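Local coordinates for extracellular solute-binding protein (Conexibacter woesei, PDB 4P98) that probably captures a small solute outside the cell membrane, as a lipoprotein of the BMP (PnrA-like) family, and delivers it to an ABC transporter, at residues 123-128 with 157-162; 67-72 with 95-100; 27-32 with 52-57; 137-142 with 202-207; 208-213 with 227-232. One frame throughout, in Å; residues are numbered along the deposited sequence.

Interaction 1: residues 123-128 with 157-162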
# COMPACT_ATOMS: atom_id res chain seq x y z
N TYR A 123 6.50 -4.75 -4.37
CA TYR A 123 6.65 -4.46 -2.95
C TYR A 123 6.31 -5.70 -2.15
O TYR A 123 5.71 -6.64 -2.68
CB TYR A 123 5.76 -3.30 -2.51
CG TYR A 123 4.26 -3.61 -2.50
CD1 TYR A 123 3.53 -3.72 -3.69
CD2 TYR A 123 3.56 -3.76 -1.30
CE1 TYR A 123 2.15 -3.98 -3.68
CE2 TYR A 123 2.19 -4.01 -1.29
CZ TYR A 123 1.50 -4.12 -2.48
OH TYR A 123 0.14 -4.38 -2.45
N ASP A 124 6.70 -5.70 -0.89
CA ASP A 124 6.49 -6.86 -0.02
C ASP A 124 5.41 -6.53 1.01
O ASP A 124 5.54 -5.57 1.78
CB ASP A 124 7.80 -7.25 0.69
CG ASP A 124 8.81 -7.93 -0.24
OD1 ASP A 124 8.44 -8.55 -1.25
OD2 ASP A 124 10.02 -7.84 0.06
N PHE A 125 4.34 -7.32 1.01
CA PHE A 125 3.21 -7.12 1.94
C PHE A 125 3.68 -7.13 3.39
O PHE A 125 3.23 -6.32 4.20
CB PHE A 125 2.15 -8.21 1.73
CG PHE A 125 1.38 -8.05 0.46
CD1 PHE A 125 0.39 -7.08 0.36
CD2 PHE A 125 1.64 -8.86 -0.64
CE1 PHE A 125 -0.33 -6.92 -0.81
CE2 PHE A 125 0.92 -8.71 -1.82
CZ PHE A 125 -0.07 -7.74 -1.90
N GLY A 126 4.61 -8.02 3.69
CA GLY A 126 5.18 -8.13 5.03
C GLY A 126 5.73 -6.82 5.56
O GLY A 126 5.69 -6.59 6.76
N GLN A 127 6.24 -5.96 4.67
CA GLN A 127 6.80 -4.66 5.07
C GLN A 127 5.76 -3.63 5.49
O GLN A 127 6.02 -2.83 6.38
CB GLN A 127 7.71 -4.08 3.99
CG GLN A 127 9.03 -4.82 3.92
CD GLN A 127 10.15 -4.02 3.30
OE1 GLN A 127 10.03 -2.83 3.06
NE2 GLN A 127 11.25 -4.69 3.01
N LEU A 128 4.61 -3.62 4.83
CA LEU A 128 3.49 -2.81 5.29
C LEU A 128 3.10 -3.25 6.69
O LEU A 128 2.87 -2.41 7.58
CB LEU A 128 2.28 -2.94 4.38
CG LEU A 128 2.39 -2.47 2.93
CD1 LEU A 128 1.12 -2.92 2.20
CD2 LEU A 128 2.55 -0.96 2.82
N LEU A 157 -1.60 -13.50 5.65
CA LEU A 157 -0.84 -14.12 6.75
C LEU A 157 0.58 -13.52 6.85
O LEU A 157 1.10 -13.31 7.96
CB LEU A 157 -0.77 -15.63 6.56
CG LEU A 157 -2.09 -16.41 6.65
CD1 LEU A 157 -1.88 -17.88 6.32
CD2 LEU A 157 -2.70 -16.25 8.03
N ALA A 158 1.18 -13.22 5.71
CA ALA A 158 2.49 -12.56 5.68
C ALA A 158 2.42 -11.13 6.27
O ALA A 158 3.30 -10.73 7.06
CB ALA A 158 3.05 -12.54 4.27
N THR A 159 1.38 -10.39 5.91
CA THR A 159 1.17 -9.06 6.44
C THR A 159 1.09 -9.11 7.97
O THR A 159 1.72 -8.30 8.67
CB THR A 159 -0.11 -8.40 5.88
OG1 THR A 159 -0.04 -8.35 4.43
CG2 THR A 159 -0.27 -6.99 6.41
N HIS A 160 0.30 -10.06 8.48
CA HIS A 160 0.12 -10.23 9.92
C HIS A 160 1.36 -10.71 10.65
O HIS A 160 1.60 -10.30 11.80
CB HIS A 160 -1.05 -11.16 10.20
CG HIS A 160 -2.37 -10.48 10.05
ND1 HIS A 160 -3.23 -10.29 11.11
CD2 HIS A 160 -2.96 -9.90 8.98
CE1 HIS A 160 -4.31 -9.64 10.69
NE2 HIS A 160 -4.16 -9.39 9.40
N LYS A 161 2.14 -11.58 10.01
CA LYS A 161 3.43 -11.99 10.56
C LYS A 161 4.35 -10.75 10.69
O LYS A 161 5.07 -10.61 11.68
CB LYS A 161 4.07 -13.09 9.70
CG LYS A 161 5.18 -13.86 10.37
CD LYS A 161 5.55 -15.11 9.59
CE LYS A 161 6.64 -15.91 10.30
NZ LYS A 161 7.11 -17.03 9.44
N GLY A 162 4.28 -9.86 9.70
CA GLY A 162 4.98 -8.58 9.74
C GLY A 162 4.58 -7.69 10.90
O GLY A 162 5.45 -7.15 11.60
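Gly126 and Gly162 let two helices come together backbone to backbone, with the CA atoms of Gly126 and Thr159 only 4.4 Å apart. The contact joins the first turn of helix 125-137 to helix 154-170 in a periplasmic-binding-protein fold of two parallel sheets flanked by helices. At Gly162 a side chain would point at the other helix and collide with Gly126 O, which lies 3.7 Å from Gly162 CA. Gly126 CA in turn sits 3.8 Å from Ala158 O. That carbonyl keeps its helical bond from Gly162 N. No hydrogen bond crosses; the contact is van der Waals packing, largely buried.

Phe125 and Thr159 border the glycine contact. The Phe125 ring leads away from residues 157-162 toward Phe155, in the first turn of the same helix 154-170, where the two rings meet, leaving CB as the part that touches Thr159. Thr159 OG1 is anti to the carbonyl carbon and beside the backbone N (chi1 -58°), where it bonds to Phe155 O. Within the contact the same hydroxyl serves as a packing surface, with Thr159 OG1 lying 3.5 Å from Phe125 CB.

Interaction 2: residues 67-72 with 95-100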
# COMPACT_ATOMS: atom_id res chain seq x y z
N VAL A 67 -8.74 -1.52 -23.32
CA VAL A 67 -8.60 -0.15 -22.80
C VAL A 67 -7.14 0.28 -22.93
O VAL A 67 -6.84 1.39 -23.38
CB VAL A 67 -9.05 -0.05 -21.33
CG1 VAL A 67 -8.70 1.30 -20.73
CG2 VAL A 67 -10.54 -0.31 -21.20
N ILE A 68 -6.23 -0.60 -22.53
CA ILE A 68 -4.79 -0.35 -22.66
C ILE A 68 -4.45 -0.12 -24.15
O ILE A 68 -3.76 0.84 -24.50
CB ILE A 68 -3.97 -1.53 -22.06
CG1 ILE A 68 -4.15 -1.57 -20.55
CG2 ILE A 68 -2.49 -1.40 -22.42
CD1 ILE A 68 -3.79 -2.90 -19.93
N ARG A 69 -4.94 -0.99 -25.02
CA ARG A 69 -4.68 -0.87 -26.46
C ARG A 69 -5.15 0.48 -26.99
O ARG A 69 -4.44 1.13 -27.77
CB ARG A 69 -5.35 -2.01 -27.24
CG ARG A 69 -5.08 -1.95 -28.74
CD ARG A 69 -5.59 -3.18 -29.49
NE ARG A 69 -4.89 -4.38 -29.06
CZ ARG A 69 -5.39 -5.32 -28.26
NH1 ARG A 69 -6.65 -5.25 -27.81
NH2 ARG A 69 -4.63 -6.36 -27.93
N GLN A 70 -6.33 0.90 -26.56
CA GLN A 70 -6.93 2.15 -27.02
C GLN A 70 -6.09 3.37 -26.62
O GLN A 70 -5.92 4.28 -27.42
CB GLN A 70 -8.36 2.28 -26.47
CG GLN A 70 -9.04 3.59 -26.78
CD GLN A 70 -10.49 3.62 -26.32
OE1 GLN A 70 -10.90 2.89 -25.40
NE2 GLN A 70 -11.28 4.47 -26.95
N PHE A 71 -5.56 3.38 -25.40
CA PHE A 71 -4.68 4.48 -25.00
C PHE A 71 -3.40 4.51 -25.83
O PHE A 71 -2.95 5.57 -26.25
CB PHE A 71 -4.34 4.41 -23.51
CG PHE A 71 -5.43 4.93 -22.61
CD1 PHE A 71 -5.88 6.24 -22.72
CD2 PHE A 71 -5.99 4.12 -21.63
CE1 PHE A 71 -6.86 6.73 -21.88
CE2 PHE A 71 -6.98 4.60 -20.79
CZ PHE A 71 -7.42 5.91 -20.92
N ALA A 72 -2.81 3.34 -26.05
CA ALA A 72 -1.60 3.26 -26.87
C ALA A 72 -1.87 3.68 -28.31
O ALA A 72 -1.06 4.38 -28.91
CB ALA A 72 -1.02 1.85 -26.84
N THR A 95 3.94 -5.37 -26.54
CA THR A 95 4.56 -5.96 -27.73
C THR A 95 4.00 -5.38 -29.03
O THR A 95 4.68 -5.43 -30.05
CB THR A 95 4.39 -7.50 -27.78
OG1 THR A 95 3.01 -7.82 -28.01
CG2 THR A 95 4.87 -8.15 -26.47
N GLU A 96 2.78 -4.83 -28.99
CA GLU A 96 2.14 -4.23 -30.17
C GLU A 96 2.58 -2.80 -30.46
O GLU A 96 2.41 -2.31 -31.58
CB GLU A 96 0.61 -4.23 -30.00
CG GLU A 96 -0.03 -5.58 -29.74
CD GLU A 96 -1.51 -5.47 -29.37
OE1 GLU A 96 -2.14 -4.42 -29.63
OE2 GLU A 96 -2.06 -6.43 -28.80
N PHE A 97 3.13 -2.11 -29.46
CA PHE A 97 3.44 -0.69 -29.56
C PHE A 97 4.84 -0.44 -29.01
O PHE A 97 5.00 0.08 -27.91
CB PHE A 97 2.43 0.13 -28.76
CG PHE A 97 1.02 0.06 -29.28
CD1 PHE A 97 0.56 0.94 -30.25
CD2 PHE A 97 0.13 -0.88 -28.77
CE1 PHE A 97 -0.74 0.87 -30.72
CE2 PHE A 97 -1.18 -0.96 -29.23
CZ PHE A 97 -1.62 -0.08 -30.21
N PRO A 98 5.87 -0.80 -29.80
CA PRO A 98 7.27 -0.72 -29.34
C PRO A 98 7.72 0.68 -28.93
O PRO A 98 8.63 0.79 -28.12
CB PRO A 98 8.08 -1.19 -30.56
CG PRO A 98 7.11 -1.79 -31.51
CD PRO A 98 5.75 -1.27 -31.19
N ASP A 99 7.12 1.72 -29.49
CA ASP A 99 7.49 3.10 -29.17
C ASP A 99 6.64 3.74 -28.06
O ASP A 99 6.87 4.88 -27.70
CB ASP A 99 7.45 3.98 -30.43
CG ASP A 99 8.52 3.61 -31.43
OD1 ASP A 99 9.58 3.08 -31.03
OD2 ASP A 99 8.31 3.84 -32.64
N VAL A 100 5.66 3.00 -27.54
CA VAL A 100 4.87 3.46 -26.40
C VAL A 100 5.49 2.84 -25.14
O VAL A 100 6.06 1.75 -25.19
CB VAL A 100 3.39 3.08 -26.56
CG1 VAL A 100 2.55 3.57 -25.38
CG2 VAL A 100 2.84 3.69 -27.85
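Arg69 NH2 meets Glu96 OE2 at 2.7 Å, the shortest polar bond of the contact, with an almost straight N-H...O angle of 175°. Arg69 NE reaches the other oxygen, Glu96 OE1, at 2.8 Å, so the guanidinium grips the carboxylate side-on with two nitrogens, one to each oxygen. Both oxygens use their syn lone pairs, and the two planes are only 10° apart, the flat arrangement of a bidentate salt bridge. Arg69 leaves helix 61-73 with CG anti to the backbone N, and its chain bends at chi3; Glu96 comes from the loop with its chain extended beyond CG. Arg69 NH2 also pairs with Glu65, one turn earlier on the helix.

Beside this pair, Phe97 packs against the same helix. Ala72 CB stands over the centre of the Phe97 ring in a CH-pi contact, 3.5 Å from the centroid and 10° off the ring normal. Phe97 CE2 lies 4.1 Å from Arg69 CG, so the ring also touches the aliphatic start of the arginine. Val100 CG1 adds a looser apolar contact to Ala72 CB at 4.2 Å. Phe97 to Val100 form a type I turn, closed by a bond from Val100 N to Phe97 O, and Val100 leads into strand 101-105.

The surface contact thus combines a charged clamp with an apolar seat: the ion pair probably fixes the guanidinium's rotation, and Glu65 and Glu96 together would favour a charged arginine.

Interaction 3: residues 27-32 with 52-57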
# COMPACT_ATOMS: atom_id res chain seq x y z
N GLY A 27 -8.67 -1.83 -9.22
CA GLY A 27 -9.89 -1.58 -8.45
C GLY A 27 -10.34 -0.14 -8.49
O GLY A 27 -10.11 0.56 -9.47
N GLN A 28 -11.00 0.29 -7.41
CA GLN A 28 -11.62 1.60 -7.33
C GLN A 28 -10.70 2.58 -6.61
O GLN A 28 -10.23 2.31 -5.49
CB GLN A 28 -12.95 1.51 -6.57
CG GLN A 28 -13.93 0.46 -7.09
CD GLN A 28 -14.35 0.72 -8.52
OE1 GLN A 28 -14.25 -0.15 -9.39
NE2 GLN A 28 -14.82 1.93 -8.77
N THR A 29 -10.47 3.73 -7.23
CA THR A 29 -9.56 4.74 -6.67
C THR A 29 -10.14 5.48 -5.46
O THR A 29 -9.41 6.22 -4.80
CB THR A 29 -9.10 5.76 -7.74
OG1 THR A 29 -10.23 6.41 -8.32
CG2 THR A 29 -8.29 5.05 -8.82
N ASN A 30 -11.43 5.30 -5.16
CA ASN A 30 -11.99 5.79 -3.90
C ASN A 30 -11.88 4.76 -2.76
O ASN A 30 -12.54 4.89 -1.74
CB ASN A 30 -13.47 6.22 -4.11
CG ASN A 30 -14.38 5.05 -4.42
OD1 ASN A 30 -13.94 3.90 -4.47
ND2 ASN A 30 -15.67 5.33 -4.63
N ASP A 31 -11.02 3.74 -2.92
CA ASP A 31 -10.80 2.73 -1.86
C ASP A 31 -10.02 3.25 -0.63
O ASP A 31 -9.94 2.57 0.39
CB ASP A 31 -10.16 1.44 -2.42
CG ASP A 31 -8.71 1.63 -2.94
OD1 ASP A 31 -8.11 2.72 -2.84
OD2 ASP A 31 -8.15 0.64 -3.46
N GLY A 32 -9.46 4.45 -0.74
CA GLY A 32 -8.61 5.02 0.31
C GLY A 32 -7.40 4.16 0.65
O GLY A 32 -6.88 4.22 1.76
N VAL A 52 -2.96 13.54 -17.27
CA VAL A 52 -3.32 12.22 -16.75
C VAL A 52 -4.79 11.85 -16.94
O VAL A 52 -5.67 12.64 -16.65
CB VAL A 52 -3.04 12.14 -15.24
CG1 VAL A 52 -3.26 10.72 -14.72
CG2 VAL A 52 -1.61 12.58 -14.94
N GLN A 53 -5.03 10.63 -17.44
CA GLN A 53 -6.34 10.00 -17.47
C GLN A 53 -6.28 8.74 -16.62
O GLN A 53 -5.28 8.02 -16.65
CB GLN A 53 -6.72 9.61 -18.90
CG GLN A 53 -7.04 10.79 -19.80
CD GLN A 53 -8.33 11.47 -19.40
OE1 GLN A 53 -9.30 10.82 -19.02
NE2 GLN A 53 -8.36 12.80 -19.49
N ILE A 54 -7.35 8.48 -15.87
CA ILE A 54 -7.41 7.31 -14.99
C ILE A 54 -8.67 6.51 -15.31
O ILE A 54 -9.75 7.08 -15.46
CB ILE A 54 -7.41 7.73 -13.51
CG1 ILE A 54 -6.14 8.52 -13.19
CG2 ILE A 54 -7.55 6.50 -12.61
CD1 ILE A 54 -6.10 9.20 -11.84
N ARG A 55 -8.51 5.19 -15.43
CA ARG A 55 -9.65 4.28 -15.58
C ARG A 55 -9.57 3.24 -14.47
O ARG A 55 -8.48 2.74 -14.17
CB ARG A 55 -9.64 3.60 -16.94
CG ARG A 55 -9.63 4.56 -18.12
CD ARG A 55 -10.95 5.31 -18.28
NE ARG A 55 -10.87 6.28 -19.38
CZ ARG A 55 -10.51 7.56 -19.26
NH1 ARG A 55 -10.22 8.10 -18.08
NH2 ARG A 55 -10.45 8.32 -20.34
N GLN A 56 -10.71 2.92 -13.88
CA GLN A 56 -10.78 2.08 -12.68
C GLN A 56 -11.49 0.78 -12.94
O GLN A 56 -12.14 0.62 -13.96
CB GLN A 56 -11.59 2.78 -11.62
CG GLN A 56 -11.27 4.23 -11.41
CD GLN A 56 -12.18 4.82 -10.36
OE1 GLN A 56 -12.57 4.14 -9.41
NE2 GLN A 56 -12.52 6.09 -10.53
N GLY A 57 -11.39 -0.12 -11.97
CA GLY A 57 -12.17 -1.37 -11.97
C GLY A 57 -11.83 -2.33 -13.08
O GLY A 57 -12.71 -3.04 -13.56
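Gly27 and Gly57 are joined by a backbone hydrogen bond, Gly57 N to Gly27 O at 2.9 Å, which continues the pairing of neighbouring chain segments beyond the end of strand 53-55. The same carbonyl is in van der Waals contact with the side chain before Gly57, Gln56 CB lying 3.4 Å from Gly27 O. Gly57 has positive phi, which favours glycine, and its CA faces Gln28 OE1 at 3.5 Å.

A second hydrogen bond comes from a side chain. Gln56 OE1 takes the backbone NH of Thr29 at 3.1 Å, with the donor above the plane of the amide, 63° out of it. The Gln56 chain is extended beyond CG, chi2 178°, which carries CD away from the strand toward the 27-32 loop. Gln28 bends at chi2, and its NE2 lies near Gln56 OE1 at a poor angle for bonding; the two amide planes are 44° apart. Thr29 OG1 likewise lies close to the Gln56 amide without a bond of good geometry.

Apolar contact is slight. Thr29 CG2 touches Ile54 CG2 at 4.1 Å and Gln56 CG at 4.0 Å. Residues 28-31 form a type I turn, with Asp31 N bonded to Gln28 O.

The contact lies on the surface at one edge of the six-stranded parallel sheet. Strand 53-55 is its outermost strand and pairs with 22-25, whose exit loop holds Gly27; Thr29 also packs on Ala39 of helix 34-45, and Gln53 and Arg55 meet Phe71 of helix 61-73.

Interaction 4: residues 137-142 with 202-207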
# COMPACT_ATOMS: atom_id res chain seq x y z
N GLY A 137 4.08 -0.46 18.36
CA GLY A 137 5.01 -0.66 19.46
C GLY A 137 5.72 0.60 19.92
O GLY A 137 6.36 0.60 20.96
N SER A 138 5.60 1.68 19.15
CA SER A 138 6.24 2.95 19.48
C SER A 138 5.34 3.90 20.28
O SER A 138 5.78 4.98 20.65
CB SER A 138 6.67 3.66 18.19
OG SER A 138 7.65 2.90 17.51
N LEU A 139 4.10 3.51 20.54
CA LEU A 139 3.12 4.41 21.14
C LEU A 139 3.29 4.46 22.66
O LEU A 139 3.98 3.63 23.23
CB LEU A 139 1.70 3.97 20.80
CG LEU A 139 1.37 3.87 19.32
CD1 LEU A 139 -0.05 3.32 19.15
CD2 LEU A 139 1.52 5.21 18.62
N ARG A 140 2.63 5.42 23.30
CA ARG A 140 2.73 5.58 24.76
C ARG A 140 1.54 4.93 25.44
O ARG A 140 0.41 5.31 25.17
CB ARG A 140 2.76 7.05 25.14
CG ARG A 140 4.09 7.74 24.93
CD ARG A 140 4.11 9.14 25.56
NE ARG A 140 3.04 9.99 25.02
CZ ARG A 140 3.16 11.29 24.74
NH1 ARG A 140 4.31 11.94 24.94
NH2 ARG A 140 2.12 11.95 24.24
N GLY A 141 1.81 3.97 26.33
CA GLY A 141 0.77 3.36 27.15
C GLY A 141 -0.08 2.31 26.45
O GLY A 141 -1.15 1.98 26.91
N VAL A 142 0.41 1.76 25.34
CA VAL A 142 -0.34 0.75 24.60
C VAL A 142 0.34 -0.59 24.82
O VAL A 142 1.37 -0.87 24.22
CB VAL A 142 -0.42 1.10 23.11
CG1 VAL A 142 -1.13 -0.01 22.33
CG2 VAL A 142 -1.12 2.43 22.91
N ALA A 202 -7.96 -4.85 23.95
CA ALA A 202 -7.13 -4.13 22.98
C ALA A 202 -7.18 -2.63 23.21
O ALA A 202 -8.26 -2.04 23.37
CB ALA A 202 -7.56 -4.45 21.55
N GLN A 203 -5.99 -2.02 23.23
CA GLN A 203 -5.86 -0.57 23.43
C GLN A 203 -5.55 0.15 22.13
O GLN A 203 -5.41 1.37 22.10
CB GLN A 203 -4.78 -0.29 24.48
CG GLN A 203 -5.11 -0.88 25.84
CD GLN A 203 -3.93 -0.92 26.80
OE1 GLN A 203 -2.84 -1.34 26.44
NE2 GLN A 203 -4.16 -0.50 28.03
N LEU A 204 -5.46 -0.62 21.05
CA LEU A 204 -5.22 -0.10 19.71
C LEU A 204 -5.70 -1.17 18.73
O LEU A 204 -5.53 -2.37 18.97
CB LEU A 204 -3.72 0.14 19.50
CG LEU A 204 -3.19 0.37 18.08
CD1 LEU A 204 -3.35 1.82 17.67
CD2 LEU A 204 -1.71 -0.05 17.98
N LEU A 205 -6.28 -0.73 17.63
CA LEU A 205 -6.80 -1.66 16.63
C LEU A 205 -6.14 -1.43 15.29
O LEU A 205 -6.19 -0.33 14.75
CB LEU A 205 -8.32 -1.52 16.52
CG LEU A 205 -9.09 -2.08 17.72
CD1 LEU A 205 -10.54 -1.58 17.80
CD2 LEU A 205 -9.04 -3.60 17.76
N VAL A 206 -5.52 -2.47 14.75
CA VAL A 206 -4.81 -2.39 13.48
C VAL A 206 -5.61 -3.11 12.39
O VAL A 206 -5.94 -4.27 12.55
CB VAL A 206 -3.42 -3.04 13.58
CG1 VAL A 206 -2.63 -2.80 12.30
CG2 VAL A 206 -2.67 -2.50 14.79
N ALA A 207 -5.88 -2.40 11.30
CA ALA A 207 -6.58 -2.95 10.13
C ALA A 207 -5.59 -3.36 9.05
O ALA A 207 -4.74 -2.56 8.65
CB ALA A 207 -7.53 -1.91 9.57
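Leu139 and Val142 meet Leu204 in the apolar half of this contact, where the loop between helix 125-137 and strand 144-149 faces the approach to strand 205-207. Leu139 CD1 faces both methyls of Leu204, 3.9 Å from CD1 and from CD2, and the side chains cross at about a right angle. Nearer the backbone of the same leucine, Val142 CG1, anti to its own backbone N (chi1 176°), is the methyl that touches Leu204 CB, at 3.8 Å. Leu204 also packs on Ala136 of the helix and Val145 of strand 144-149, so it helps fill the layer between helix and five-stranded parallel sheet.

Polar groups meet at the other end, without a hydrogen bond between the two segments. Gln203 OE1 lies 3.6 Å from Val142 C, and its hydrogen bonds are to the residues following Val142: the backbone N of both Glu143 and Lys144. Gly141 O is near the amide, 4.0 Å from Gln203 CD. Gly141 itself has positive phi, favouring glycine where the loop turns toward Val142.

The apolar side chains meet by van der Waals and hydrophobic contact, with Val142 and Leu204 buried, whereas the glutamine oxygen, gripped by two successive backbone NH groups, ties the chain before strand 205-207 to the start of its neighbour 144-149.

Interaction 5: residues 208-213 with 227-232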
# COMPACT_ATOMS: atom_id res chain seq x y z
N THR A 208 -5.74 -4.57 8.53
CA THR A 208 -4.99 -4.97 7.33
C THR A 208 -5.86 -5.10 6.09
O THR A 208 -5.35 -5.22 4.97
CB THR A 208 -4.24 -6.28 7.53
OG1 THR A 208 -5.16 -7.33 7.81
CG2 THR A 208 -3.26 -6.13 8.67
N ASP A 209 -7.18 -5.11 6.27
CA ASP A 209 -8.08 -5.04 5.14
C ASP A 209 -8.60 -3.59 5.05
O ASP A 209 -7.83 -2.66 5.27
CB ASP A 209 -9.19 -6.09 5.27
CG ASP A 209 -9.91 -6.33 3.94
OD1 ASP A 209 -9.28 -6.83 3.00
OD2 ASP A 209 -11.10 -6.00 3.83
N ASP A 210 -9.88 -3.37 4.76
CA ASP A 210 -10.37 -2.02 4.53
C ASP A 210 -10.22 -1.14 5.77
O ASP A 210 -9.68 -0.03 5.69
CB ASP A 210 -11.82 -2.05 4.06
CG ASP A 210 -12.36 -0.65 3.80
OD1 ASP A 210 -12.82 -0.02 4.75
OD2 ASP A 210 -12.30 -0.18 2.65
N GLY A 211 -10.69 -1.64 6.90
CA GLY A 211 -10.59 -0.92 8.16
C GLY A 211 -11.80 -0.09 8.59
O GLY A 211 -11.89 0.27 9.74
N ARG A 212 -12.72 0.25 7.68
CA ARG A 212 -13.85 1.13 8.06
C ARG A 212 -14.73 0.57 9.18
O ARG A 212 -15.26 1.33 10.01
CB ARG A 212 -14.70 1.50 6.86
CG ARG A 212 -14.18 2.74 6.15
CD ARG A 212 -14.91 2.99 4.86
NE ARG A 212 -14.28 2.25 3.78
CZ ARG A 212 -14.44 2.50 2.48
NH1 ARG A 212 -15.23 3.48 2.07
NH2 ARG A 212 -13.78 1.78 1.59
N GLY A 213 -14.88 -0.75 9.22
CA GLY A 213 -15.68 -1.41 10.26
C GLY A 213 -14.93 -1.41 11.57
O GLY A 213 -15.49 -1.08 12.62
N GLY A 227 -3.98 1.93 10.04
CA GLY A 227 -4.21 1.17 8.80
C GLY A 227 -5.56 1.33 8.14
O GLY A 227 -5.80 0.73 7.09
N VAL A 228 -6.43 2.15 8.73
CA VAL A 228 -7.78 2.32 8.22
C VAL A 228 -7.79 3.13 6.93
O VAL A 228 -7.05 4.10 6.80
CB VAL A 228 -8.72 2.95 9.27
CG1 VAL A 228 -10.11 3.18 8.69
CG2 VAL A 228 -8.79 2.06 10.50
N SER A 229 -8.62 2.70 5.99
CA SER A 229 -8.81 3.37 4.71
C SER A 229 -8.96 4.88 4.86
O SER A 229 -9.68 5.35 5.75
CB SER A 229 -10.07 2.83 4.02
OG SER A 229 -10.46 3.63 2.90
N ALA A 230 -8.30 5.61 3.96
CA ALA A 230 -8.43 7.06 3.86
C ALA A 230 -9.85 7.50 3.46
O ALA A 230 -10.19 8.66 3.62
CB ALA A 230 -7.41 7.63 2.87
N ALA A 231 -10.67 6.58 2.94
CA ALA A 231 -12.04 6.92 2.52
C ALA A 231 -13.06 6.90 3.67
O ALA A 231 -14.24 7.13 3.45
CB ALA A 231 -12.49 5.99 1.41
N ALA A 232 -12.61 6.61 4.88
CA ALA A 232 -13.48 6.60 6.04
C ALA A 232 -14.00 8.00 6.35
O ALA A 232 -13.45 9.00 5.89
CB ALA A 232 -12.75 6.03 7.23
O HOH W 1 -5.40 -1.81 5.76
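Two loops at the C-terminal ends of neighbouring parallel strands, 205-207 and 225-226, meet here through Asp210 and Ser229. Ser229 N donates to Asp210 O at 2.9 Å. A water spans the same loops, lying 2.6 Å from Asp209 O and 2.9 Å from Gly227 O. Gly211 fits against Val228 where any CB would clash, and its backbone angles also call for glycine; Val228 CG1 rests on Gly211 O at 3.6 Å.

Asp210 and Arg212 form a side-on salt bridge, NE to OD1 and NH2 to OD2. Asp210 OD1 also accepts Arg212 N, making an Asx turn, so two bonds grip that oxygen. Over one face of the held guanidinium lie Ser229 OG, offset toward the rim, and Ala231 CB, 3.8 Å from Arg212 NH1; Arg212 CG packs on Ala232 CB at 3.7 Å.

Ser229 OG accepts Ala231 N at 3.0 Å, an ST turn, and pairs with Asp31 O of the other sheet's loops. Gly211 is the N-cap of helix 212-221. Such strand-to-helix loops at the carboxyl edge of a parallel sheet are typical of the periplasmic-binding-protein fold, whose ligand cleft lies between two such edges.

Interactions 2 and 3 belong to the six-stranded sheet and its helices, and both lie at the surface: a salt bridge with an aromatic seat in one, amide and backbone bonds in the other. They touch where Phe71 packs on Arg55. Interactions 1, 4 and 5 are deeper and involve the five-stranded sheet and its helices. Interaction 1 is buried and has no hydrogen bond across it; interaction 4 is mostly apolar; interaction 5 mixes charge, turns and water. Interactions 1 and 5 meet through His160 and Thr208; interactions 4 and 5 follow on directly in the chain and touch where Ala207 CB packs on Gly227 and Val228. Asp31 and Gly32 bond to Ser229 and Ala230, linking interactions 3 and 5 across the two sheets.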